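Local coordinates for protein cytochrome P450 (Bacillus megaterium, PDB 5L92) that binds heme and corticosterone and, as a bacterial cytochrome P450, oxidises steroids, probably by inserting oxygen as a monooxygenase, at residues F23-W28 / F391-K396; A36-D41 / V300-K305; D53-V58 / P315-A320; H293-E298 / G310-P315. One frame throughout, in Å; residues are numbered along the deposited sequence.

Contact 1 of 4, residues F23-W28 / F391-K396. With C0R (corticosterone), chain D.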
# COMPACT_ATOMS: atom_id res chain seq x y z
N PHE A 23 7.55 6.10 13.56
CA PHE A 23 8.14 5.66 12.30
C PHE A 23 9.17 4.55 12.49
O PHE A 23 9.69 4.04 11.51
CB PHE A 23 8.79 6.84 11.58
CG PHE A 23 9.00 6.60 10.11
CD1 PHE A 23 7.95 6.30 9.28
CD2 PHE A 23 10.26 6.74 9.56
CE1 PHE A 23 8.14 6.09 7.88
CE2 PHE A 23 10.47 6.55 8.18
CZ PHE A 23 9.39 6.23 7.35
N ASN A 24 9.47 4.17 13.73
CA ASN A 24 10.42 3.10 14.00
C ASN A 24 9.82 2.18 15.07
O ASN A 24 10.23 2.17 16.23
CB ASN A 24 11.79 3.66 14.40
CG ASN A 24 12.45 4.46 13.25
OD1 ASN A 24 12.99 3.88 12.31
ND2 ASN A 24 12.37 5.78 13.32
N PRO A 25 8.82 1.40 14.68
CA PRO A 25 8.20 0.43 15.59
C PRO A 25 9.00 -0.86 15.77
O PRO A 25 8.54 -1.76 16.49
CB PRO A 25 6.86 0.13 14.89
CG PRO A 25 7.17 0.30 13.41
CD PRO A 25 8.17 1.43 13.35
N PHE A 26 10.20 -0.95 15.21
CA PHE A 26 10.85 -2.26 15.08
C PHE A 26 11.42 -2.79 16.39
O PHE A 26 11.51 -4.01 16.54
CB PHE A 26 11.91 -2.19 13.98
CG PHE A 26 11.38 -1.54 12.70
CD1 PHE A 26 10.47 -2.20 11.93
CD2 PHE A 26 11.78 -0.28 12.32
CE1 PHE A 26 9.96 -1.61 10.77
CE2 PHE A 26 11.28 0.30 11.18
CZ PHE A 26 10.36 -0.36 10.42
N SER A 27 11.75 -1.93 17.35
CA SER A 27 12.18 -2.44 18.66
C SER A 27 11.02 -3.12 19.39
O SER A 27 11.20 -4.17 20.01
CB SER A 27 12.76 -1.31 19.50
OG SER A 27 14.04 -0.97 19.04
N TRP A 28 9.83 -2.53 19.31
CA TRP A 28 8.62 -3.14 19.83
C TRP A 28 8.35 -4.50 19.19
O TRP A 28 8.08 -5.49 19.89
CB TRP A 28 7.43 -2.22 19.60
CG TRP A 28 6.11 -2.79 20.13
CD1 TRP A 28 5.85 -3.20 21.41
CD2 TRP A 28 4.90 -3.02 19.38
NE1 TRP A 28 4.55 -3.66 21.51
CE2 TRP A 28 3.95 -3.55 20.29
CE3 TRP A 28 4.52 -2.81 18.05
CZ2 TRP A 28 2.64 -3.85 19.91
CZ3 TRP A 28 3.22 -3.12 17.68
CH2 TRP A 28 2.30 -3.65 18.60
N PHE A 391 -3.11 1.87 8.53
CA PHE A 391 -3.23 1.12 7.29
C PHE A 391 -2.04 1.34 6.35
O PHE A 391 -1.72 0.44 5.55
CB PHE A 391 -4.53 1.50 6.57
CG PHE A 391 -5.78 1.13 7.31
CD1 PHE A 391 -6.10 -0.20 7.55
CD2 PHE A 391 -6.68 2.12 7.71
CE1 PHE A 391 -7.30 -0.53 8.20
CE2 PHE A 391 -7.87 1.79 8.35
CZ PHE A 391 -8.18 0.47 8.60
N VAL A 392 -1.35 2.49 6.44
CA VAL A 392 -0.17 2.73 5.61
C VAL A 392 0.97 3.29 6.46
O VAL A 392 0.78 3.85 7.53
CB VAL A 392 -0.46 3.66 4.41
CG1 VAL A 392 -1.52 3.04 3.54
CG2 VAL A 392 -0.88 5.05 4.86
N TYR A 393 2.18 3.12 5.94
CA TYR A 393 3.40 3.43 6.66
C TYR A 393 4.29 4.27 5.73
O TYR A 393 4.73 3.80 4.68
CB TYR A 393 4.08 2.15 7.12
CG TYR A 393 5.47 2.38 7.67
CD1 TYR A 393 5.66 2.72 9.00
CD2 TYR A 393 6.59 2.28 6.86
CE1 TYR A 393 6.96 2.95 9.52
CE2 TYR A 393 7.89 2.50 7.37
CZ TYR A 393 8.05 2.83 8.71
OH TYR A 393 9.32 3.07 9.19
N GLY A 394 4.49 5.53 6.07
CA GLY A 394 5.23 6.37 5.16
C GLY A 394 5.35 7.76 5.73
O GLY A 394 4.96 8.02 6.87
N LEU A 395 5.91 8.64 4.92
CA LEU A 395 6.09 10.03 5.28
C LEU A 395 5.16 10.93 4.49
O LEU A 395 4.88 10.68 3.33
CB LEU A 395 7.53 10.44 5.05
CG LEU A 395 8.52 9.56 5.79
CD1 LEU A 395 9.92 10.00 5.42
CD2 LEU A 395 8.33 9.62 7.32
N LYS A 396 4.74 12.02 5.12
CA LYS A 396 3.88 12.99 4.46
C LYS A 396 4.65 13.94 3.55
O LYS A 396 4.06 14.50 2.61
CB LYS A 396 3.13 13.79 5.52
CG LYS A 396 2.29 12.88 6.49
CD LYS A 396 1.83 13.62 7.73
CE LYS A 396 1.07 14.88 7.40
NZ LYS A 396 0.02 14.65 6.37
C1 C0R D . -4.18 -1.86 1.15
C2 C0R D . -3.09 -2.19 0.12
C3 C0R D . -3.45 -1.86 -1.40
C4 C0R D . -4.54 -0.70 -1.64
C5 C0R D . -5.29 -0.13 -0.43
C6 C0R D . -6.32 1.06 -0.65
C7 C0R D . -7.70 0.70 0.12
C8 C0R D . -7.46 0.33 1.57
C9 C0R D . -6.39 -0.83 1.76
C10 C0R D . -5.02 -0.63 1.02
C11 C0R D . -6.29 -1.18 3.32
C12 C0R D . -7.77 -1.49 3.96
C13 C0R D . -8.78 -0.37 3.78
C14 C0R D . -8.84 -0.00 2.19
C15 C0R D . -9.73 0.98 2.13
C16 C0R D . -10.86 0.53 3.19
C17 C0R D . -10.07 -0.71 4.04
C18 C0R D . -8.37 0.88 4.63
C19 C0R D . -4.20 0.54 1.61
C20 C0R D . -10.51 -0.76 5.53
C21 C0R D . -10.80 -2.08 6.25
O1 C0R D . -2.91 -2.32 -2.40
O2 C0R D . -5.71 -0.19 3.99
O3 C0R D . -10.65 0.29 6.15
O4 C0R D . -10.98 -1.76 7.63

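Contact 2 of 4, residues A36-D41 / V300-K305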
# COMPACT_ATOMS: atom_id res chain seq x y z
N ALA A 36 6.39 -13.35 23.10
CA ALA A 36 5.07 -13.92 22.84
C ALA A 36 4.59 -13.38 21.49
O ALA A 36 3.88 -12.37 21.43
CB ALA A 36 4.09 -13.57 23.96
N PRO A 37 4.96 -14.05 20.39
CA PRO A 37 4.63 -13.51 19.07
C PRO A 37 3.15 -13.54 18.73
O PRO A 37 2.75 -12.91 17.75
CB PRO A 37 5.44 -14.41 18.13
CG PRO A 37 5.53 -15.71 18.88
CD PRO A 37 5.77 -15.28 20.29
N VAL A 38 2.32 -14.27 19.47
CA VAL A 38 0.87 -14.26 19.32
C VAL A 38 0.31 -13.82 20.65
O VAL A 38 0.47 -14.52 21.65
CB VAL A 38 0.31 -15.63 18.92
CG1 VAL A 38 -1.23 -15.68 19.01
CG2 VAL A 38 0.78 -15.98 17.52
N GLN A 39 -0.35 -12.66 20.69
CA GLN A 39 -0.88 -12.26 21.99
C GLN A 39 -2.06 -11.32 21.88
O GLN A 39 -2.16 -10.50 20.95
CB GLN A 39 0.22 -11.66 22.88
CG GLN A 39 0.70 -10.26 22.63
CD GLN A 39 1.83 -9.89 23.61
OE1 GLN A 39 3.01 -9.81 23.24
NE2 GLN A 39 1.47 -9.73 24.88
N TRP A 40 -2.98 -11.52 22.81
CA TRP A 40 -4.19 -10.72 22.88
C TRP A 40 -3.84 -9.39 23.51
O TRP A 40 -3.24 -9.33 24.59
CB TRP A 40 -5.26 -11.44 23.68
CG TRP A 40 -6.53 -10.63 23.89
CD1 TRP A 40 -6.93 -10.01 25.04
CD2 TRP A 40 -7.55 -10.39 22.92
NE1 TRP A 40 -8.14 -9.39 24.84
CE2 TRP A 40 -8.55 -9.61 23.56
CE3 TRP A 40 -7.72 -10.75 21.59
CZ2 TRP A 40 -9.70 -9.19 22.90
CZ3 TRP A 40 -8.89 -10.31 20.92
CH2 TRP A 40 -9.85 -9.55 21.58
N ASP A 41 -4.19 -8.32 22.82
CA ASP A 41 -4.05 -6.97 23.35
C ASP A 41 -5.39 -6.49 23.85
O ASP A 41 -6.32 -6.26 23.06
CB ASP A 41 -3.51 -5.99 22.31
CG ASP A 41 -3.07 -4.72 22.97
OD1 ASP A 41 -2.06 -4.79 23.72
OD2 ASP A 41 -3.76 -3.71 22.83
N VAL A 300 -9.58 -21.60 16.56
CA VAL A 300 -8.33 -22.10 16.02
C VAL A 300 -7.23 -21.85 17.02
O VAL A 300 -7.23 -20.85 17.74
CB VAL A 300 -7.99 -21.44 14.66
CG1 VAL A 300 -7.86 -19.90 14.80
CG2 VAL A 300 -6.72 -22.06 14.09
N THR A 301 -6.26 -22.76 17.04
CA THR A 301 -5.05 -22.60 17.82
C THR A 301 -3.96 -22.09 16.88
O THR A 301 -3.82 -22.59 15.76
CB THR A 301 -4.67 -23.92 18.48
OG1 THR A 301 -5.75 -24.32 19.34
CG2 THR A 301 -3.36 -23.79 19.32
N LEU A 302 -3.26 -21.04 17.30
CA LEU A 302 -2.21 -20.41 16.49
C LEU A 302 -1.03 -20.22 17.42
O LEU A 302 -1.16 -19.50 18.41
CB LEU A 302 -2.66 -19.07 15.91
CG LEU A 302 -1.62 -18.34 15.03
CD1 LEU A 302 -1.43 -19.09 13.71
CD2 LEU A 302 -1.95 -16.87 14.76
N ALA A 303 0.07 -20.92 17.16
CA ALA A 303 1.24 -20.91 18.07
C ALA A 303 0.83 -21.17 19.52
O ALA A 303 1.30 -20.52 20.46
CB ALA A 303 2.00 -19.60 17.94
N GLY A 304 -0.07 -22.13 19.72
CA GLY A 304 -0.42 -22.54 21.07
C GLY A 304 -1.41 -21.65 21.79
O GLY A 304 -1.73 -21.92 22.95
N LYS A 305 -1.91 -20.61 21.13
CA LYS A 305 -2.93 -19.73 21.66
C LYS A 305 -4.27 -20.09 21.03
O LYS A 305 -4.33 -20.54 19.90
CB LYS A 305 -2.59 -18.27 21.38
CG LYS A 305 -1.34 -17.77 22.12
CD LYS A 305 -1.67 -17.52 23.60
CE LYS A 305 -0.42 -17.11 24.37
NZ LYS A 305 -0.18 -15.64 24.25
O HOH W 1 -2.43 -13.38 24.84

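Contact 3 of 4, residues D53-V58 / P315-A320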
# COMPACT_ATOMS: atom_id res chain seq x y z
N ASP A 53 6.20 -17.05 10.72
CA ASP A 53 5.40 -18.24 10.45
C ASP A 53 3.95 -17.98 10.81
O ASP A 53 3.05 -18.49 10.13
CB ASP A 53 5.96 -19.43 11.26
CG ASP A 53 5.27 -20.75 10.92
OD1 ASP A 53 5.48 -21.26 9.78
OD2 ASP A 53 4.53 -21.28 11.78
N GLY A 54 3.73 -17.18 11.85
CA GLY A 54 2.37 -16.80 12.22
C GLY A 54 1.72 -15.91 11.18
O GLY A 54 0.56 -16.12 10.80
N VAL A 55 2.44 -14.87 10.73
CA VAL A 55 1.88 -14.00 9.71
C VAL A 55 1.55 -14.81 8.46
O VAL A 55 0.46 -14.70 7.89
CB VAL A 55 2.85 -12.84 9.40
CG1 VAL A 55 2.40 -12.08 8.16
CG2 VAL A 55 2.95 -11.87 10.58
N LYS A 56 2.49 -15.67 8.04
CA LYS A 56 2.28 -16.52 6.88
C LYS A 56 1.03 -17.39 7.04
O LYS A 56 0.22 -17.49 6.12
CB LYS A 56 3.51 -17.40 6.65
CG LYS A 56 3.34 -18.43 5.52
CD LYS A 56 4.66 -19.13 5.16
CE LYS A 56 5.00 -20.27 6.11
NZ LYS A 56 4.16 -21.46 5.80
N GLU A 57 0.88 -18.04 8.20
CA GLU A 57 -0.23 -18.95 8.42
C GLU A 57 -1.56 -18.21 8.41
O GLU A 57 -2.54 -18.68 7.82
CB GLU A 57 -0.03 -19.69 9.74
CG GLU A 57 -0.95 -20.86 9.95
CD GLU A 57 -0.39 -21.84 10.99
OE1 GLU A 57 0.53 -21.45 11.75
OE2 GLU A 57 -0.86 -23.00 11.03
N VAL A 58 -1.62 -17.05 9.06
CA VAL A 58 -2.86 -16.27 9.10
C VAL A 58 -3.28 -15.89 7.70
O VAL A 58 -4.47 -15.98 7.36
CB VAL A 58 -2.70 -15.03 9.99
CG1 VAL A 58 -3.85 -14.01 9.72
CG2 VAL A 58 -2.69 -15.47 11.49
N PRO A 315 -2.03 -9.53 11.71
CA PRO A 315 -0.70 -9.99 11.33
C PRO A 315 0.19 -8.82 10.91
O PRO A 315 -0.18 -8.01 10.06
CB PRO A 315 -0.98 -10.95 10.17
CG PRO A 315 -2.28 -10.47 9.59
CD PRO A 315 -3.08 -10.01 10.79
N TRP A 316 1.35 -8.74 11.54
CA TRP A 316 2.28 -7.63 11.34
C TRP A 316 3.36 -8.05 10.34
O TRP A 316 4.43 -8.52 10.73
CB TRP A 316 2.89 -7.22 12.67
CG TRP A 316 1.90 -6.53 13.62
CD1 TRP A 316 1.08 -7.12 14.53
CD2 TRP A 316 1.65 -5.12 13.72
NE1 TRP A 316 0.35 -6.17 15.21
CE2 TRP A 316 0.68 -4.93 14.73
CE3 TRP A 316 2.19 -4.00 13.08
CZ2 TRP A 316 0.22 -3.66 15.10
CZ3 TRP A 316 1.72 -2.74 13.43
CH2 TRP A 316 0.74 -2.58 14.43
N MET A 317 3.14 -7.76 9.06
CA MET A 317 4.19 -8.08 8.10
C MET A 317 5.48 -7.33 8.42
O MET A 317 6.57 -7.88 8.28
CB MET A 317 3.74 -7.79 6.67
CG MET A 317 2.57 -8.68 6.25
SD MET A 317 1.02 -7.80 6.46
CE MET A 317 1.18 -6.77 5.03
N GLY A 318 5.36 -6.08 8.91
CA GLY A 318 6.54 -5.33 9.32
C GLY A 318 7.40 -6.05 10.36
O GLY A 318 8.63 -6.00 10.31
N SER A 319 6.75 -6.74 11.30
CA SER A 319 7.46 -7.57 12.26
C SER A 319 8.02 -8.85 11.64
O SER A 319 9.18 -9.20 11.88
CB SER A 319 6.51 -7.92 13.41
OG SER A 319 7.20 -8.60 14.44
N ALA A 320 7.19 -9.57 10.89
CA ALA A 320 7.64 -10.77 10.20
C ALA A 320 8.89 -10.51 9.37
O ALA A 320 9.73 -11.40 9.21
CB ALA A 320 6.53 -11.31 9.29

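Contact 4 of 4, residues H293-E298 / G310-P315. With HEM (protoporphyrin IX containing Fe), chain C.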
# COMPACT_ATOMS: atom_id res chain seq x y z
N HIS A 293 -5.63 -7.02 8.63
CA HIS A 293 -6.66 -7.45 9.58
C HIS A 293 -7.36 -8.68 9.05
O HIS A 293 -7.57 -8.81 7.85
CB HIS A 293 -7.70 -6.35 9.82
CG HIS A 293 -7.21 -5.24 10.69
ND1 HIS A 293 -6.39 -4.23 10.22
CD2 HIS A 293 -7.42 -4.98 12.00
CE1 HIS A 293 -6.12 -3.40 11.21
NE2 HIS A 293 -6.73 -3.83 12.30
N ARG A 294 -7.70 -9.58 9.96
CA ARG A 294 -8.51 -10.76 9.67
C ARG A 294 -9.48 -10.96 10.82
O ARG A 294 -9.30 -10.42 11.92
CB ARG A 294 -7.66 -12.01 9.45
CG ARG A 294 -6.65 -11.97 8.23
CD ARG A 294 -7.42 -11.96 6.95
NE ARG A 294 -6.64 -12.18 5.72
CZ ARG A 294 -6.16 -11.22 4.94
NH1 ARG A 294 -6.29 -9.94 5.26
NH2 ARG A 294 -5.52 -11.55 3.84
N ILE A 295 -10.50 -11.77 10.56
CA ILE A 295 -11.53 -12.14 11.53
C ILE A 295 -11.52 -13.65 11.61
O ILE A 295 -11.59 -14.32 10.58
CB ILE A 295 -12.93 -11.68 11.11
CG1 ILE A 295 -12.92 -10.22 10.66
CG2 ILE A 295 -13.96 -11.96 12.22
CD1 ILE A 295 -12.90 -9.24 11.77
N VAL A 296 -11.51 -14.18 12.83
CA VAL A 296 -11.52 -15.62 13.00
C VAL A 296 -12.91 -16.14 12.66
O VAL A 296 -13.90 -15.73 13.28
CB VAL A 296 -11.12 -16.02 14.42
CG1 VAL A 296 -11.14 -17.54 14.57
CG2 VAL A 296 -9.76 -15.43 14.74
N LYS A 297 -12.99 -17.05 11.70
CA LYS A 297 -14.27 -17.61 11.29
C LYS A 297 -14.70 -18.73 12.22
O LYS A 297 -15.90 -18.88 12.51
CB LYS A 297 -14.16 -18.09 9.81
CG LYS A 297 -15.47 -18.45 9.11
CD LYS A 297 -15.70 -17.69 7.78
CE LYS A 297 -14.69 -18.05 6.65
NZ LYS A 297 -14.97 -19.34 5.93
N GLU A 298 -13.74 -19.48 12.76
CA GLU A 298 -14.00 -20.61 13.65
C GLU A 298 -12.80 -20.77 14.58
O GLU A 298 -11.68 -20.41 14.22
CB GLU A 298 -14.22 -21.90 12.85
CG GLU A 298 -13.06 -22.17 11.90
CD GLU A 298 -13.32 -23.35 10.99
OE1 GLU A 298 -14.43 -23.44 10.43
OE2 GLU A 298 -12.40 -24.19 10.83
N GLY A 310 -14.93 -15.03 15.71
CA GLY A 310 -15.31 -13.63 15.79
C GLY A 310 -14.28 -12.68 16.38
O GLY A 310 -14.50 -11.46 16.33
N GLU A 311 -13.17 -13.16 16.91
CA GLU A 311 -12.10 -12.27 17.34
C GLU A 311 -11.25 -11.75 16.16
O GLU A 311 -11.04 -12.45 15.16
CB GLU A 311 -11.26 -12.99 18.38
CG GLU A 311 -11.93 -12.98 19.77
CD GLU A 311 -11.45 -14.03 20.70
OE1 GLU A 311 -10.43 -14.68 20.43
OE2 GLU A 311 -12.12 -14.25 21.74
N HIS A 312 -10.78 -10.51 16.27
CA HIS A 312 -9.94 -9.91 15.24
C HIS A 312 -8.47 -10.29 15.44
O HIS A 312 -8.00 -10.46 16.57
CB HIS A 312 -10.07 -8.38 15.25
CG HIS A 312 -11.45 -7.88 14.94
ND1 HIS A 312 -12.54 -8.72 14.80
CD2 HIS A 312 -11.92 -6.62 14.77
CE1 HIS A 312 -13.62 -8.00 14.56
NE2 HIS A 312 -13.27 -6.72 14.53
N VAL A 313 -7.72 -10.36 14.33
CA VAL A 313 -6.31 -10.74 14.31
C VAL A 313 -5.57 -9.70 13.47
O VAL A 313 -6.07 -9.27 12.43
CB VAL A 313 -6.10 -12.16 13.72
CG1 VAL A 313 -4.64 -12.58 13.75
CG2 VAL A 313 -6.93 -13.14 14.44
N VAL A 314 -4.39 -9.30 13.93
CA VAL A 314 -3.57 -8.32 13.21
C VAL A 314 -2.22 -8.97 12.93
O VAL A 314 -1.35 -9.06 13.78
CB VAL A 314 -3.41 -7.02 14.03
CG1 VAL A 314 -2.53 -6.00 13.28
CG2 VAL A 314 -4.79 -6.41 14.31
N PRO A 315 -2.03 -9.53 11.71
CA PRO A 315 -0.70 -9.99 11.33
C PRO A 315 0.19 -8.82 10.91
O PRO A 315 -0.18 -8.01 10.06
CB PRO A 315 -0.98 -10.95 10.17
CG PRO A 315 -2.28 -10.47 9.59
CD PRO A 315 -3.08 -10.01 10.79
CHA HEM C . -3.95 -6.15 -1.99
CHB HEM C . 0.16 -3.92 -0.55
CHC HEM C . 0.22 -1.26 -4.55
CHD HEM C . -4.09 -3.13 -5.70
C1A HEM C . -2.80 -5.80 -1.28
C2A HEM C . -2.33 -6.45 -0.08
C3A HEM C . -1.22 -5.82 0.32
C4A HEM C . -0.92 -4.78 -0.63
CMA HEM C . -0.37 -6.17 1.57
CAA HEM C . -3.02 -7.64 0.64
CBA HEM C . -4.36 -7.25 1.27
CGA HEM C . -4.86 -8.29 2.24
O1A HEM C . -4.39 -9.43 2.22
O2A HEM C . -5.73 -7.98 3.08
C1B HEM C . 0.59 -3.03 -1.50
C2B HEM C . 1.85 -2.31 -1.54
C3B HEM C . 1.84 -1.56 -2.66
C4B HEM C . 0.58 -1.79 -3.34
CMB HEM C . 2.98 -2.44 -0.50
CAB HEM C . 2.92 -0.63 -3.25
CBB HEM C . 4.22 -0.75 -2.97
C1C HEM C . -0.95 -1.54 -5.22
C2C HEM C . -1.41 -0.89 -6.42
C3C HEM C . -2.57 -1.42 -6.73
C4C HEM C . -2.94 -2.38 -5.73
CMC HEM C . -0.66 0.18 -7.25
CAC HEM C . -3.37 -0.95 -7.96
CBC HEM C . -3.72 -1.82 -8.90
C1D HEM C . -4.44 -4.10 -4.80
C2D HEM C . -5.67 -4.86 -4.85
C3D HEM C . -5.65 -5.72 -3.82
C4D HEM C . -4.40 -5.50 -3.10
CMD HEM C . -6.76 -4.64 -5.93
CAD HEM C . -6.71 -6.77 -3.41
CBD HEM C . -6.39 -8.15 -4.02
CGD HEM C . -7.31 -9.26 -3.54
O1D HEM C . -7.42 -10.30 -4.22
O2D HEM C . -7.94 -9.15 -2.46
NA HEM C . -1.92 -4.78 -1.62
NB HEM C . -0.16 -2.67 -2.60
NC HEM C . -1.92 -2.44 -4.82
ND HEM C . -3.72 -4.49 -3.71
FE HEM C . -1.89 -3.64 -3.27

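Contact 1 of 4, residues F23-W28 / F391-K396
The phenyl ring of F23 is held between two side chains of 391-396. Over the centre of one face stands the Y393 hydroxyl, OH lying 3.4 Å above the F23 ring plane. Methyl CD2 of L395 comes over the opposite face in a CH-pi contact, 3.6 Å from the F23 centroid. The two aromatic rings are nearly parallel (7° between planes) but slid so far that they barely overlap; F23 CE1 meets Y393 CZ at 3.4 Å. With CG anti to the backbone N (chi1 -160°), F23 sets CG beside its carbonyl carbon, whose oxygen Y393 also reaches: Y393 OH donates to F23 O over 2.5 Å, tilted 23° from the carbonyl plane. F26 approaches Y393 tip to tip, its CZ 3.8 Å from Y393 OH. An alanine at F23 would probably open a gap between Y393 and L395, although the backbone acceptor would remain. In the next shell R286 hydrogen-bonds Y393 OH through NH1 and N24 OD1 through NH2, while Y256 meets the F23 ring edge-to-face. At the other end of 391-396, F391 lays its ring against the steroid methyl C18. The buried phenol is thus both donor and acceptor, satisfied within an otherwise aromatic and aliphatic packing.

Contact 2 of 4, residues A36-D41 / V300-K305
The side chains of V38 and K305 slide past each other in opposite directions, bringing methyl CG1 of V38 to 3.7 Å from K305 CG and the amine beyond it to the valine's own carbonyl. K305 NZ donates to V38 O over 2.9 Å, in the carbonyl plane and with a C=O...N angle of 157°. The lysine chain is not extended: bends at chi2 (-75°), which places CD, and at chi4, which places NZ, carry the chain past V38 to its carbonyl. NZ also donates to a water at 3.2 Å, and W40 N donates to the same water at 2.8 Å, so the ammonium is tied to the strand twice, once directly and once through solvent. A methionine in place of K305 would probably leave V38 O without this donor and break the water link to W40. V38 divides its two branches between partners: CG1 stands anti to the backbone N (chi1 169°) against the lysine chain, whereas CG2 touches A303 CB at 3.8 Å and, crossing L302 at about a right angle, L302 CD2 at 4.0 Å. Behind this layer L302 packs on V49, E57 and V58. The reciprocal backbone bonds L302 N to K305 O, 2.9 Å, and K305 N to L302 O, 3.0 Å, close a type I' turn. The contact therefore sets the tip of a beta hairpin with a two-residue loop, formed by strands 300-302 and 305-307, against strand 38-41, an outermost strand of the mixed sheet in this cytochrome P450.

Contact 3 of 4, residues D53-V58 / P315-A320
V55 meets W316 at its backbone, not at its indole: methyl CG2 of V55 lies 3.6 Å from W316 N and 3.7 Å from W316 O, while the W316 side chain starts out away from the helix. The indole is engaged elsewhere, stacked with F50, met edge-to-face by W28 and hydrogen-bonded through NE1 to D48 OD1. P315 points its CB toward the helix and divides its ring atoms between two valines. P315 CB is 4.1 Å from V55 CG2, and P315 CG is 3.9 Å from V58 CG1, each valine crossing the proline at about a right angle. Anti to the backbone N (chi1 169°), CG1 of V55 touches M317 CG at 3.9 Å; from there the M317 chain bends and its end leads away, to the heme. CG2 of V55 also reaches A320 CB, 3.8 Å off, so this one valine spans strand end, turn and first helical turn. W316 is the N-cap residue of helix 317-320, with A320 N bonded to W316 O at 3.0 Å. Helix 52-60 thus packs by its V55-V58 side on the junction between strand 312-315 and helix 317-320, with hairpin strand 300-302 reaching V58 through L302.

Contact 4 of 4, residues H293-E298 / G310-P315
R294, backbone-paired with V313 across the two strands, grips a heme propionate with both ends of its guanidinium. R294 NH2 donates to heme O1A at 2.9 Å, almost straight (175°), and R294 NH1 to heme O2A at 3.0 Å (161°). NH1 serves a second acceptor, H293 O at 3.1 Å, which lies in the guanidinium plane; this bond would limit rotation of the group. A bend at chi2 (-68°) directs CD, and the rest of the chain leads away from the partner strand. The like charge of R69 lies close by, and the paired carboxylate probably offsets it.

The backbone supporting this arginine is an antiparallel ladder that departs from regular pairing at its far end. R294 N bonds V313 O at 3.0 Å and V313 N returns to R294 O at 2.9 Å. Farther along, V296 bonds two successive residues: its N reaches E311 O at 2.9 Å, and its O accepts the shortest bond, 2.7 Å from G310 N. I295 and H312 form the intervening non-hydrogen-bonded pair, their side chains side by side on the face opposite R294 and V313; I295 CD1 sits over a face of the imidazole. H293 runs alongside V314, and its ND1 is hydrogen-bonded to a malonic acid, probably from the crystallisation liquor. Two adjacent strands of the mixed sheet thus present an arginine to the heme propionate, a heme-binding site of the cytochrome P450 fold.

How the contacts relate
Contacts 2, 3 and 4 gather on one side of the chain's centre, their own centres 12 to 13 Å apart, whereas contact 1 lies 16 Å from contact 3 and 22 to 23 Å from the other two. Contacts 3 and 4 share P315, where strand 312-315 runs into helix 317-320. V58 of helix 52-60 joins all three: its CG2 is 3.6 Å from L302 CD2 of contact 2, and its CG1 3.8 Å from R294 CG of contact 4. W28 and W316 link contacts 1 and 3. Along the chain, contact 1 encloses the others and contact 2 alternates with 3 and 4, so N-terminal elements interlock with later ones, contacts 3 and 4 beside the heme and F391 of contact 1 at the steroid.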